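Local coordinates for protein histone acetyltransferase HPA2 and related acetyltransferases (Corynebacterium glutamicum ATCC 13032, PDB 2QEC) that probably transfers an acyl group, most likely acetyl from acetyl-coenzyme A, as a member of the GCN5-related N-acetyltransferase (GNAT) family, its own substrate being unidentified, at residues 15-20 with 61-66; 55-60 with 125-130. The protein carries 1 engineered substitution. All coordinates share one frame; numbering follows the deposited sequence.

Contact 1. Residues 15-20 with 61-66. With EDO (1,2-ethanediol), chain H.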
loop_
_atom_site.group_PDB
_atom_site.type_symbol
_atom_site.label_atom_id
_atom_site.label_comp_id
_atom_site.label_asym_id
_atom_site.label_seq_id
_atom_site.Cartn_x
_atom_site.Cartn_y
_atom_site.Cartn_z
ATOM N N PRO A 15 6.187 -34.150 0.935
ATOM C CA PRO A 15 7.107 -34.498 -0.151
ATOM C C PRO A 15 6.670 -34.100 -1.558
ATOM O O PRO A 15 7.473 -33.563 -2.320
ATOM C CB PRO A 15 7.245 -36.010 -0.017
ATOM C CG PRO A 15 7.050 -36.258 1.404
ATOM C CD PRO A 15 5.984 -35.290 1.827
ATOM N N LYS A 16 5.412 -34.349 -1.905
ATOM C CA LYS A 16 4.918 -34.039 -3.242
ATOM C C LYS A 16 4.830 -32.545 -3.430
ATOM O O LYS A 16 5.089 -31.989 -4.499
ATOM C CB LYS A 16 3.535 -34.675 -3.453
ATOM C CG LYS A 16 2.920 -34.367 -4.811
ATOM C CD LYS A 16 3.622 -35.152 -5.922
ATOM C CE LYS A 16 3.220 -34.617 -7.293
ATOM N NZ LYS A 16 1.751 -34.800 -7.460
ATOM N N ILE A 17 4.442 -31.887 -2.380
ATOM C CA ILE A 17 4.354 -30.410 -2.392
ATOM C C ILE A 17 5.733 -29.805 -2.770
ATOM O O ILE A 17 5.838 -28.962 -3.669
ATOM C CB ILE A 17 3.847 -29.930 -1.047
ATOM C CG1 ILE A 17 2.329 -30.123 -0.955
ATOM C CG2 ILE A 17 4.146 -28.469 -0.820
ATOM C CD1 ILE A 17 1.781 -29.894 0.381
ATOM N N VAL A 18 6.782 -30.290 -2.117
ATOM C CA VAL A 18 8.157 -29.830 -2.390
ATOM C C VAL A 18 8.550 -30.181 -3.816
ATOM O O VAL A 18 9.135 -29.367 -4.516
ATOM C CB VAL A 18 9.130 -30.402 -1.379
ATOM C CG1 VAL A 18 10.593 -30.132 -1.795
ATOM C CG2 VAL A 18 8.836 -29.863 0.029
ATOM N N ASP A 19 8.234 -31.396 -4.261
ATOM C CA ASP A 19 8.476 -31.797 -5.653
ATOM C C ASP A 19 7.849 -30.817 -6.620
ATOM O O ASP A 19 8.452 -30.467 -7.646
ATOM C CB ASP A 19 7.881 -33.158 -5.988
ATOM C CG ASP A 19 8.624 -34.309 -5.363
ATOM O OD1 ASP A 19 9.781 -34.146 -4.919
ATOM O OD2 ASP A 19 8.015 -35.385 -5.304
ATOM N N VAL A 20 6.618 -30.418 -6.335
ATOM C CA VAL A 20 5.893 -29.449 -7.206
ATOM C C VAL A 20 6.533 -28.035 -7.221
ATOM O O VAL A 20 6.703 -27.407 -8.279
ATOM C CB VAL A 20 4.386 -29.365 -6.837
ATOM C CG1 VAL A 20 3.710 -28.300 -7.620
ATOM C CG2 VAL A 20 3.687 -30.719 -7.165
ATOM N N GLY A 61 1.228 -20.642 8.922
ATOM C CA GLY A 61 0.644 -20.132 7.701
ATOM C C GLY A 61 -0.470 -21.015 7.187
ATOM O O GLY A 61 -1.153 -21.691 7.953
ATOM N N ASN A 62 -0.681 -20.953 5.882
ATOM C CA ASN A 62 -1.572 -21.885 5.156
ATOM C C ASN A 62 -0.889 -22.451 3.924
ATOM O O ASN A 62 -0.346 -21.723 3.098
ATOM C CB ASN A 62 -2.879 -21.189 4.717
ATOM C CG ASN A 62 -3.846 -20.922 5.885
ATOM O OD1 ASN A 62 -3.746 -19.911 6.532
ATOM N ND2 ASN A 62 -4.781 -21.872 6.146
ATOM N N ILE A 63 -1.030 -23.767 3.749
ATOM C CA ILE A 63 -0.592 -24.477 2.576
ATOM C C ILE A 63 -1.820 -25.102 1.941
ATOM O O ILE A 63 -2.515 -25.903 2.575
ATOM C CB ILE A 63 0.420 -25.583 2.949
ATOM C CG1 ILE A 63 1.581 -24.991 3.757
ATOM C CG2 ILE A 63 0.923 -26.322 1.693
ATOM C CD1 ILE A 63 2.482 -26.096 4.400
ATOM N N ASP A 64 -2.130 -24.656 0.730
ATOM C CA ASP A 64 -3.261 -25.185 -0.039
ATOM C C ASP A 64 -2.727 -26.080 -1.145
ATOM O O ASP A 64 -1.692 -25.783 -1.756
ATOM C CB ASP A 64 -4.070 -24.041 -0.636
ATOM C CG ASP A 64 -4.775 -23.198 0.409
ATOM O OD1 ASP A 64 -5.012 -23.686 1.555
ATOM O OD2 ASP A 64 -5.162 -22.064 0.036
ATOM N N VAL A 65 -3.421 -27.183 -1.417
ATOM C CA VAL A 65 -3.117 -27.981 -2.571
ATOM C C VAL A 65 -4.338 -28.105 -3.464
ATOM O O VAL A 65 -5.461 -28.183 -2.978
ATOM C CB VAL A 65 -2.662 -29.447 -2.233
ATOM C CG1 VAL A 65 -1.317 -29.434 -1.601
ATOM C CG2 VAL A 65 -3.649 -30.176 -1.334
ATOM N N ALA A 66 -4.066 -28.205 -4.764
ATOM C CA ALA A 66 -5.047 -28.502 -5.801
ATOM C C ALA A 66 -4.782 -29.908 -6.295
ATOM O O ALA A 66 -3.636 -30.233 -6.560
ATOM C CB ALA A 66 -4.854 -27.536 -6.940
HETATM C C1 EDO H . -4.025 -24.489 4.415
HETATM O O1 EDO H . -5.241 -23.830 4.235
HETATM C C2 EDO H . -3.607 -24.745 5.845
HETATM O O2 EDO H . -2.295 -25.304 5.829
#
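Ile-17 of helix 14-25 reaches strand 61-67 with the end of its side chain, the CD1 methyl lying 3.7 Å from Val-65 CG1 and 3.9 Å from Ile-63 CG2. This is the tight side: all three residues are buried, and the closest alpha carbons, Ile-17 CA and Val-65 CA, are 7.9 Å apart, a gap the side chains bridge. Ile-17 crosses Val-65 at about a right angle. It also packs on Val-76 of strand 73-80, next in the GNAT sheet, which places the helix over one face of that sheet; Ile-53 joins from helix 43-60.

The looser end is at partly exposed Asn-62, where a 1,2-ethanediol, probably from the crystallisation liquor, lies beside the strand. Ile-63 N donates to its O2 at 2.9 Å in an almost straight bond (179°), while Asn-62 ND2 reaches its O1 at 2.8 Å. That same O1 donates to Asp-64 OD1; Asp-64 points away from the helix and is buried, but the diol and a salt bridge with Arg-153 satisfy it. Alternation along the strand thus makes the contact between these segments apolar, and polar ties of helix 14-25 go elsewhere, Lys-16 NZ to Ile-73 O and Asp-19 to Arg-46.

Contact 2. Residues 55-60 with 125-130; sequences KQYAVA and HWYLYT
Tyr-57, near the end of helix 43-60, lays its phenol against Tyr-129 on strand 126-133, the central strand of the GNAT sheet. At this point the strand carries a classic beta bulge, in which Tyr-129 and Thr-130 both face Leu-78 of the adjoining strand. A bulge in this fourth strand is a hallmark of the GNAT fold; as in relatives, it probably contributes to the splaying of strands 126-133 and 159-163 where acetyl-coenzyme A binds.

In the aromatic contact the phenolic oxygen comes nearest, Tyr-57 OH lying 3.2 Å from both CG and CB of Tyr-129. Behind it, Tyr-57 CZ is 3.6 Å from Tyr-129 CD2. The two ring planes are within 5° of parallel, but the centroids are 5.4 Å apart, so the rings are slid past each other and barely overlap. With CG of Tyr-129 anti to its backbone N (chi1 163°), the ring is placed beside the outer end of Tyr-57.

Polar interactions lie outside the pair. Tyr-57 OH is hydrogen-bonded to Asp-80 OD2 on strand 73-80, and Tyr-129 OH to Gln-52 OE1 on helix 43-60, so each hydroxyl is engaged by a third residue. The second bond returns to the helix that carries Tyr-57, giving strand 126-133 a polar tie to it as well as the ring contact.

Within the strand, Tyr-127 OH sits at the edge of the Tyr-129 ring, in its plane.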
loop_
_atom_site.group_PDB
_atom_site.type_symbol
_atom_site.label_atom_id
_atom_site.label_comp_id
_atom_site.label_asym_id
_atom_site.label_seq_id
_atom_site.Cartn_x
_atom_site.Cartn_y
_atom_site.Cartn_z
ATOM N N LYS A 55 9.055 -25.047 8.888
ATOM C CA LYS A 55 9.269 -24.081 9.966
ATOM C C LYS A 55 8.456 -22.800 9.850
ATOM O O LYS A 55 8.423 -22.022 10.784
ATOM C CB LYS A 55 10.757 -23.709 10.036
ATOM C CG LYS A 55 11.685 -24.875 10.392
ATOM C CD LYS A 55 11.670 -25.166 11.888
ATOM C CE LYS A 55 12.767 -26.152 12.306
ATOM N NZ LYS A 55 13.122 -26.038 13.762
ATOM N N GLN A 56 7.808 -22.561 8.718
ATOM C CA GLN A 56 7.047 -21.330 8.548
ATOM C C GLN A 56 5.598 -21.586 8.160
ATOM O O GLN A 56 4.687 -21.143 8.847
ATOM C CB GLN A 56 7.702 -20.480 7.484
ATOM C CG GLN A 56 7.183 -19.067 7.378
ATOM C CD GLN A 56 8.026 -18.249 6.409
ATOM O OE1 GLN A 56 9.126 -18.670 5.994
ATOM N NE2 GLN A 56 7.527 -17.063 6.053
ATOM N N TYR A 57 5.384 -22.281 7.052
ATOM C CA TYR A 57 4.042 -22.347 6.472
ATOM C C TYR A 57 3.159 -23.384 7.143
ATOM O O TYR A 57 1.950 -23.152 7.312
ATOM C CB TYR A 57 4.122 -22.500 4.944
ATOM C CG TYR A 57 4.587 -21.215 4.362
ATOM C CD1 TYR A 57 3.729 -20.143 4.282
ATOM C CD2 TYR A 57 5.903 -21.026 3.965
ATOM C CE1 TYR A 57 4.144 -18.920 3.798
ATOM C CE2 TYR A 57 6.327 -19.813 3.484
ATOM C CZ TYR A 57 5.435 -18.761 3.401
ATOM O OH TYR A 57 5.839 -17.548 2.929
ATOM N N ALA A 58 3.755 -24.502 7.554
ATOM C CA ALA A 58 3.020 -25.568 8.213
ATOM C C ALA A 58 2.585 -25.090 9.573
ATOM O O ALA A 58 1.479 -25.349 10.023
ATOM C CB ALA A 58 3.892 -26.812 8.359
ATOM N N VAL A 59 3.489 -24.347 10.187
ATOM C CA VAL A 59 3.374 -23.868 11.543
ATOM C C VAL A 59 2.374 -22.726 11.614
ATOM O O VAL A 59 1.286 -22.879 12.143
ATOM C CB VAL A 59 4.765 -23.384 12.020
ATOM C CG1 VAL A 59 4.687 -22.714 13.408
ATOM C CG2 VAL A 59 5.762 -24.561 11.997
ATOM N N ALA A 60 2.731 -21.598 11.027
ATOM C CA ALA A 60 1.995 -20.371 11.235
ATOM C C ALA A 60 1.242 -19.882 10.013
ATOM O O ALA A 60 0.674 -18.805 10.050
ATOM C CB ALA A 60 2.959 -19.295 11.705
ATOM N N HIS A 125 -2.254 -7.938 6.724
ATOM C CA HIS A 125 -2.600 -8.481 5.454
ATOM C C HIS A 125 -2.217 -9.930 5.373
ATOM O O HIS A 125 -1.275 -10.369 6.046
ATOM C CB HIS A 125 -1.870 -7.729 4.310
ATOM C CG HIS A 125 -0.370 -7.775 4.400
ATOM N ND1 HIS A 125 0.342 -6.860 5.148
ATOM C CD2 HIS A 125 0.550 -8.598 3.832
ATOM C CE1 HIS A 125 1.635 -7.137 5.052
ATOM N NE2 HIS A 125 1.791 -8.178 4.249
ATOM N N TRP A 126 -2.894 -10.656 4.481
ATOM C CA TRP A 126 -2.410 -11.962 4.018
ATOM C C TRP A 126 -1.292 -11.762 2.992
ATOM O O TRP A 126 -1.270 -10.771 2.305
ATOM C CB TRP A 126 -3.523 -12.749 3.341
ATOM C CG TRP A 126 -4.614 -13.174 4.263
ATOM C CD1 TRP A 126 -5.607 -12.388 4.802
ATOM C CD2 TRP A 126 -4.777 -14.458 4.806
ATOM N NE1 TRP A 126 -6.402 -13.142 5.634
ATOM C CE2 TRP A 126 -5.920 -14.430 5.625
ATOM C CE3 TRP A 126 -4.088 -15.697 4.622
ATOM C CZ2 TRP A 126 -6.380 -15.564 6.284
ATOM C CZ3 TRP A 126 -4.544 -16.795 5.287
ATOM C CH2 TRP A 126 -5.684 -16.731 6.093
ATOM N N TYR A 127 -0.355 -12.702 2.904
ATOM C CA TYR A 127 0.684 -12.654 1.869
ATOM C C TYR A 127 0.624 -13.936 1.094
ATOM O O TYR A 127 0.783 -14.955 1.693
ATOM C CB TYR A 127 2.063 -12.539 2.520
ATOM C CG TYR A 127 3.299 -12.632 1.633
ATOM C CD1 TYR A 127 3.338 -12.064 0.367
ATOM C CD2 TYR A 127 4.447 -13.293 2.082
ATOM C CE1 TYR A 127 4.447 -12.146 -0.418
ATOM C CE2 TYR A 127 5.561 -13.366 1.306
ATOM C CZ TYR A 127 5.567 -12.779 0.067
ATOM O OH TYR A 127 6.676 -12.869 -0.724
ATOM N N LEU A 128 0.441 -13.837 -0.214
ATOM C CA LEU A 128 0.602 -14.962 -1.118
ATOM C C LEU A 128 2.044 -15.009 -1.554
ATOM O O LEU A 128 2.462 -14.189 -2.383
ATOM C CB LEU A 128 -0.328 -14.815 -2.314
ATOM C CG LEU A 128 -0.145 -15.929 -3.353
ATOM C CD1 LEU A 128 -0.305 -17.298 -2.705
ATOM C CD2 LEU A 128 -1.108 -15.697 -4.491
ATOM N N TYR A 129 2.789 -15.961 -0.981
ATOM C CA TYR A 129 4.233 -16.116 -1.158
ATOM C C TYR A 129 4.519 -16.746 -2.486
ATOM O O TYR A 129 5.315 -16.225 -3.303
ATOM C CB TYR A 129 4.861 -16.900 0.002
ATOM C CG TYR A 129 6.250 -17.471 -0.240
ATOM C CD1 TYR A 129 7.312 -16.670 -0.674
ATOM C CD2 TYR A 129 6.514 -18.811 -0.045
ATOM C CE1 TYR A 129 8.602 -17.232 -0.905
ATOM C CE2 TYR A 129 7.770 -19.339 -0.271
ATOM C CZ TYR A 129 8.806 -18.533 -0.709
ATOM O OH TYR A 129 10.058 -19.097 -0.913
ATOM N N THR A 130 3.873 -17.880 -2.745
ATOM C CA THR A 130 4.114 -18.559 -3.964
ATOM C C THR A 130 2.885 -19.381 -4.376
ATOM O O THR A 130 2.132 -19.890 -3.516
ATOM C CB THR A 130 5.404 -19.401 -3.828
ATOM O OG1 THR A 130 5.921 -19.695 -5.119
ATOM C CG2 THR A 130 5.158 -20.658 -3.042
#

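How the contacts relate
Both contacts set a helix against the same mixed sheet, but the burial of their touching residues differs. Contact 1 is wholly buried and aliphatic; in contact 2 only Tyr-57 is buried, and phenol rings with hydrogen-bonded hydroxyls replace the branched side chains. Their centres lie 12 Å apart. Strand 61-67 follows directly on helix 43-60. In chain order the segments run 15-20, 55-60, 61-66, 125-130, so the two contacts interleave. They also touch: Ile-63 CG1 lies 3.8 Å from Tyr-57 CB, making one apolar patch continuous from helix 14-25 to helix 43-60. Elsewhere, Asn-62 OD1 touches Trp-126 CZ3 at 3.4 Å, across the intervening strand 73-80.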